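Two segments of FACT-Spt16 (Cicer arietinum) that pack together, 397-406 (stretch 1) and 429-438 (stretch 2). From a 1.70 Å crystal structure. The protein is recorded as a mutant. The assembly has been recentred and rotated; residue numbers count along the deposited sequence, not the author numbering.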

ATOM      1  N   ILE A 397     -11.517  12.400   7.375  1.00 22.26           N
ATOM      2  CA  ILE A 397     -11.764  12.040   8.769  1.00 19.30           C
ATOM      3  C   ILE A 397     -11.466  10.561   9.029  1.00 15.92           C
ATOM      4  O   ILE A 397     -11.896   9.695   8.275  1.00 19.27           O
ATOM      5  CB  ILE A 397     -13.222  12.338   9.150  1.00 23.27           C
ATOM      6  CG1 ILE A 397     -13.493  13.836   9.037  1.00 27.90           C
ATOM      7  CG2 ILE A 397     -13.515  11.857  10.557  1.00 25.99           C
ATOM      8  CD1 ILE A 397     -12.792  14.652  10.085  1.00 27.60           C
ATOM      9  N   VAL A 398     -10.716  10.287  10.095  1.00 13.83           N
ATOM     10  CA  VAL A 398     -10.387   8.916  10.473  1.00 14.14           C
ATOM     11  C   VAL A 398     -11.671   8.181  10.829  1.00 14.34           C
ATOM     12  O   VAL A 398     -12.525   8.723  11.537  1.00 14.77           O
ATOM     13  CB  VAL A 398      -9.425   8.895  11.680  1.00 14.59           C
ATOM     14  CG1 VAL A 398      -9.176   7.470  12.153  1.00 12.55           C
ATOM     15  CG2 VAL A 398      -8.106   9.566  11.320  1.00 17.28           C
ATOM     16  N   LYS A 399     -11.810   6.964  10.312  1.00 13.04           N
ATOM     17  CA  LYS A 399     -12.957   6.113  10.613  1.00 15.31           C
ATOM     18  C   LYS A 399     -12.487   4.759  11.137  1.00 14.66           C
ATOM     19  O   LYS A 399     -11.426   4.256  10.750  1.00 14.23           O
ATOM     20  CB  LYS A 399     -13.809   5.895   9.354  1.00 18.67           C
ATOM     21  CG  LYS A 399     -14.435   7.157   8.773  1.00 22.74           C
ATOM     22  CD  LYS A 399     -15.320   7.866   9.785  1.00 34.30           C
ATOM     23  CE  LYS A 399     -15.943   9.138   9.200  1.00 44.08           C
ATOM     24  NZ  LYS A 399     -16.808   9.868  10.185  1.00 44.42           N
ATOM     25  N   GLU A 400     -13.289   4.168  12.014  1.00 13.29           N
ATOM     26  CA  GLU A 400     -13.095   2.791  12.449  1.00 15.77           C
ATOM     27  C   GLU A 400     -12.893   1.863  11.250  1.00 16.12           C
ATOM     28  O   GLU A 400     -13.607   1.957  10.242  1.00 18.42           O
ATOM     29  CB  GLU A 400     -14.325   2.346  13.248  1.00 19.60           C
ATOM     30  CG  GLU A 400     -14.365   0.881  13.621  1.00 32.38           C
ATOM     31  CD  GLU A 400     -15.617   0.530  14.408  1.00 39.14           C
ATOM     32  OE1 GLU A 400     -16.357   1.456  14.812  1.00 32.80           O
ATOM     33  OE2 GLU A 400     -15.858  -0.674  14.621  1.00 47.85           O
ATOM     34  N   GLY A 401     -11.897   0.985  11.343  1.00 14.96           N
ATOM     35  CA  GLY A 401     -11.635   0.038  10.276  1.00 12.60           C
ATOM     36  C   GLY A 401     -10.572   0.479   9.289  1.00 14.37           C
ATOM     37  O   GLY A 401     -10.116  -0.318   8.474  1.00 13.73           O
ATOM     38  N   MET A 402     -10.159   1.743   9.360  1.00 10.09           N
ATOM     39  CA  MET A 402      -9.056   2.196   8.515  1.00 11.06           C
ATOM     40  C   MET A 402      -7.763   1.595   9.037  1.00 12.15           C
ATOM     41  O   MET A 402      -7.641   1.290  10.230  1.00 11.52           O
ATOM     42  CB  MET A 402      -8.945   3.719   8.517  1.00 12.02           C
ATOM     43  CG  MET A 402     -10.033   4.423   7.734  1.00 12.95           C
ATOM     44  SD  MET A 402      -9.790   6.205   7.798  1.00 14.60           S
ATOM     45  CE  MET A 402     -11.050   6.730   6.634  1.00 14.72           C
ATOM     46  N   VAL A 403      -6.798   1.437   8.139  1.00  8.65           N
ATOM     47  CA  VAL A 403      -5.520   0.845   8.484  1.00 10.58           C
ATOM     48  C   VAL A 403      -4.451   1.743   7.896  1.00  9.67           C
ATOM     49  O   VAL A 403      -4.543   2.135   6.729  1.00 10.40           O
ATOM     50  CB  VAL A 403      -5.383  -0.563   7.895  1.00 11.62           C
ATOM     51  CG1 VAL A 403      -4.038  -1.155   8.275  1.00 10.74           C
ATOM     52  CG2 VAL A 403      -6.506  -1.445   8.403  1.00 12.08           C
ATOM     53  N   PHE A 404      -3.443   2.082   8.697  1.00  7.80           N
ATOM     54  CA  PHE A 404      -2.416   3.020   8.242  1.00  9.98           C
ATOM     55  C   PHE A 404      -0.998   2.469   8.349  1.00  8.69           C
ATOM     56  O   PHE A 404      -0.659   1.784   9.318  1.00 11.17           O
ATOM     57  CB  PHE A 404      -2.477   4.339   9.045  1.00 10.00           C
ATOM     58  CG  PHE A 404      -3.698   5.167   8.764  1.00 10.03           C
ATOM     59  CD1 PHE A 404      -3.751   5.992   7.648  1.00 13.34           C
ATOM     60  CD2 PHE A 404      -4.802   5.108   9.612  1.00  9.66           C
ATOM     61  CE1 PHE A 404      -4.885   6.753   7.381  1.00 13.64           C
ATOM     62  CE2 PHE A 404      -5.936   5.869   9.352  1.00 13.53           C
ATOM     63  CZ  PHE A 404      -5.973   6.691   8.239  1.00 14.02           C
ATOM     64  N   ASN A 405      -0.190   2.777   7.332  1.00  8.65           N
ATOM     65  CA  ASN A 405       1.262   2.679   7.411  1.00  7.58           C
ATOM     66  C   ASN A 405       1.717   4.054   7.859  1.00  8.96           C
ATOM     67  O   ASN A 405       1.753   4.982   7.058  1.00  9.40           O
ATOM     68  CB  ASN A 405       1.830   2.332   6.011  1.00  8.35           C
ATOM     69  CG  ASN A 405       3.358   2.412   5.940  1.00  6.66           C
ATOM     70  OD1 ASN A 405       4.045   2.317   6.957  1.00 11.29           O
ATOM     71  ND2 ASN A 405       3.889   2.562   4.723  1.00 10.87           N
ATOM     72  N   VAL A 406       1.964   4.206   9.164  1.00 11.05           N
ATOM     73  CA  VAL A 406       2.421   5.460   9.728  1.00  7.25           C
ATOM     74  C   VAL A 406       3.932   5.465   9.627  1.00  9.42           C
ATOM     75  O   VAL A 406       4.621   4.803  10.401  1.00 10.65           O
ATOM     76  CB  VAL A 406       1.982   5.628  11.193  1.00  8.98           C
ATOM     77  CG1 VAL A 406       2.489   6.950  11.762  1.00 12.99           C
ATOM     78  CG2 VAL A 406       0.458   5.554  11.294  1.00 10.60           C
TER
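Stretch 2 (429-438) LADTIIINKD

Stretch 2 lies beside stretch 1 as an antiparallel neighbour. Residues 429-435 are extended strand and pair with strand 403-406. The two N-to-C directions differ by 172°, and the axes approach to 4.6 Å. After Ile-435 the chain leaves the strand.

The backbones are laced by hydrogen bonds. Phe-404 and Ile-433 bond both ways: Phe-404 N to Ile-433 O is 2.9 Å, and Ile-433 N to Phe-404 O is 2.8 Å. Val-406 and Asp-431 do the same, with Val-406 N to Asp-431 O and Asp-431 N to Val-406 O both 2.9 Å. Between these pairs, Asn-405 sits opposite Thr-432, CA to CA 4.6 Å. Val-403 faces Ile-434, CA to CA 4.7 Å.

The ladder runs on into the type II turn from Lys-399 to Met-402. Ile-435 N reaches Met-402 O at 2.9 Å, and Gly-401 N reaches Ile-435 O at 2.7 Å. Gly-401 has phi/psi of 95/-11, where a CB would jam against the carbonyl O of Glu-400.

Ile-435 is the main bump, with 106 Å² covered by stretch 1. Its side chain points toward a hollow lined by Val-398, Met-402 and Phe-404. Its CG2 meets Val-398 CG1 at 3.8 Å. Its CG1 lies 4.2 Å from Met-402 CB and 3.9 Å from Phe-404 CE2, at the edge of the ring.

Ile-433 fills the next gap on the same face, between Phe-404 and Val-406. Its CG1 is 3.9 Å from Phe-404 CB, and its CD1 is 3.7 Å from Val-406 CG2. On the other face, Ile-434 CD1 packs on Val-403 CG2 at 3.7 Å.

At the exposed end, the extended Glu-400 side chain brings OE1 to 3.4 Å from Lys-437 CB. This is a contact with the aliphatic part of the lysine.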

ATOM      1  N   LEU A 429      10.985   5.938  10.797  1.00  8.81           N
ATOM      2  CA  LEU A 429      10.219   5.022  11.631  1.00  7.92           C
ATOM      3  C   LEU A 429       8.895   4.733  10.950  1.00  9.54           C
ATOM      4  O   LEU A 429       8.208   5.654  10.508  1.00  9.34           O
ATOM      5  CB  LEU A 429       9.956   5.624  13.015  1.00  8.32           C
ATOM      6  CG  LEU A 429      11.127   5.628  13.990  1.00 10.37           C
ATOM      7  CD1 LEU A 429      10.730   6.373  15.259  1.00  9.40           C
ATOM      8  CD2 LEU A 429      11.511   4.197  14.331  1.00 10.53           C
ATOM      9  N   ALA A 430       8.528   3.461  10.862  1.00  7.76           N
ATOM     10  CA  ALA A 430       7.215   3.112  10.319  1.00  7.31           C
ATOM     11  C   ALA A 430       6.594   1.975  11.089  1.00  8.47           C
ATOM     12  O   ALA A 430       7.279   1.028  11.487  1.00  7.53           O
ATOM     13  CB  ALA A 430       7.296   2.755   8.831  1.00  6.89           C
ATOM     14  N   ASP A 431       5.282   2.073  11.277  1.00  9.80           N
ATOM     15  CA  ASP A 431       4.501   0.966  11.820  1.00  7.45           C
ATOM     16  C   ASP A 431       3.173   0.825  11.105  1.00  8.20           C
ATOM     17  O   ASP A 431       2.701   1.771  10.473  1.00 11.33           O
ATOM     18  CB  ASP A 431       4.219   1.186  13.305  1.00  8.16           C
ATOM     19  CG  ASP A 431       5.427   0.932  14.171  1.00  9.69           C
ATOM     20  OD1 ASP A 431       5.696  -0.246  14.486  1.00 11.35           O
ATOM     21  OD2 ASP A 431       6.108   1.902  14.526  1.00 14.17           O
ATOM     22  N   THR A 432       2.549  -0.347  11.249  1.00  7.49           N
ATOM     23  CA  THR A 432       1.197  -0.569  10.711  1.00  9.17           C
ATOM     24  C   THR A 432       0.215  -0.495  11.865  1.00  9.69           C
ATOM     25  O   THR A 432       0.405  -1.146  12.894  1.00  9.61           O
ATOM     26  CB  THR A 432       1.074  -1.918  10.008  1.00 12.15           C
ATOM     27  OG1 THR A 432       2.054  -1.973   8.973  1.00  9.36           O
ATOM     28  CG2 THR A 432      -0.304  -2.075   9.381  1.00 11.22           C
ATOM     29  N   ILE A 433      -0.810   0.337  11.725  1.00  8.13           N
ATOM     30  CA  ILE A 433      -1.763   0.489  12.832  1.00 12.35           C
ATOM     31  C   ILE A 433      -3.190   0.244  12.357  1.00  9.28           C
ATOM     32  O   ILE A 433      -3.521   0.526  11.201  1.00 11.41           O
ATOM     33  CB  ILE A 433      -1.650   1.858  13.519  1.00 19.56           C
ATOM     34  CG1 ILE A 433      -2.249   2.956  12.652  1.00 17.81           C
ATOM     35  CG2 ILE A 433      -0.188   2.184  13.898  1.00 18.50           C
ATOM     36  CD1 ILE A 433      -2.346   4.277  13.389  1.00 26.63           C
ATOM     37  N   ILE A 434      -4.024  -0.287  13.250  1.00  9.12           N
ATOM     38  CA  ILE A 434      -5.416  -0.581  12.914  1.00 12.47           C
ATOM     39  C   ILE A 434      -6.291   0.330  13.751  1.00  9.95           C
ATOM     40  O   ILE A 434      -6.111   0.417  14.958  1.00 12.28           O
ATOM     41  CB  ILE A 434      -5.791  -2.034  13.261  1.00 19.07           C
ATOM     42  CG1 ILE A 434      -4.762  -3.006  12.684  1.00 23.23           C
ATOM     43  CG2 ILE A 434      -7.211  -2.357  12.769  1.00 15.52           C
ATOM     44  CD1 ILE A 434      -4.933  -3.272  11.243  1.00 24.90           C
ATOM     45  N   ILE A 435      -7.226   1.030  13.116  1.00 10.57           N
ATOM     46  CA  ILE A 435      -8.101   1.926  13.868  1.00 10.66           C
ATOM     47  C   ILE A 435      -9.333   1.162  14.290  1.00 12.76           C
ATOM     48  O   ILE A 435     -10.178   0.840  13.467  1.00 16.87           O
ATOM     49  CB  ILE A 435      -8.576   3.145  13.051  1.00 14.15           C
ATOM     50  CG1 ILE A 435      -7.383   3.876  12.418  1.00 11.10           C
ATOM     51  CG2 ILE A 435      -9.418   4.080  13.944  1.00 19.48           C
ATOM     52  CD1 ILE A 435      -6.277   4.277  13.400  1.00 12.14           C
ATOM     53  N   ASN A 436      -9.433   0.861  15.576  1.00 14.60           N
ATOM     54  CA  ASN A 436     -10.674   0.290  16.081  1.00 23.21           C
ATOM     55  C   ASN A 436     -11.481   1.386  16.760  1.00 22.71           C
ATOM     56  O   ASN A 436     -10.976   2.487  16.986  1.00 26.62           O
ATOM     57  CB  ASN A 436     -10.397  -0.877  17.030  1.00 29.73           C
ATOM     58  CG  ASN A 436      -9.625  -2.004  16.358  1.00 26.75           C
ATOM     59  OD1 ASN A 436     -10.043  -2.531  15.336  1.00 27.37           O
ATOM     60  ND2 ASN A 436      -8.478  -2.359  16.929  1.00 30.75           N
ATOM     61  N   LYS A 437     -12.732   1.085  17.091  1.00 26.70           N
ATOM     62  CA  LYS A 437     -13.617   2.079  17.685  1.00 26.64           C
ATOM     63  C   LYS A 437     -13.071   2.613  19.005  1.00 30.06           C
ATOM     64  O   LYS A 437     -13.122   3.817  19.275  1.00 32.92           O
ATOM     65  CB  LYS A 437     -15.008   1.477  17.898  1.00 33.64           C
ATOM     66  CG  LYS A 437     -15.990   2.404  18.575  1.00 41.02           C
ATOM     67  CD  LYS A 437     -17.406   2.117  18.099  1.00 45.85           C
ATOM     68  CE  LYS A 437     -18.336   1.899  19.270  1.00 54.09           C
ATOM     69  NZ  LYS A 437     -18.131   2.958  20.294  1.00 52.33           N
ATOM     70  N   ASP A 438     -12.513   1.713  19.808  1.00 29.29           N
ATOM     71  CA  ASP A 438     -12.136   2.026  21.176  1.00 35.52           C
ATOM     72  C   ASP A 438     -10.631   2.150  21.414  1.00 34.39           C
ATOM     73  O   ASP A 438     -10.202   2.641  22.458  1.00 39.55           O
ATOM     74  CB  ASP A 438     -12.704   0.953  22.103  1.00 43.94           C
ATOM     75  CG  ASP A 438     -12.344  -0.450  21.651  1.00 49.02           C
ATOM     76  OD1 ASP A 438     -12.189  -0.668  20.426  1.00 41.02           O
ATOM     77  OD2 ASP A 438     -12.213  -1.333  22.524  1.00 56.52           O
TER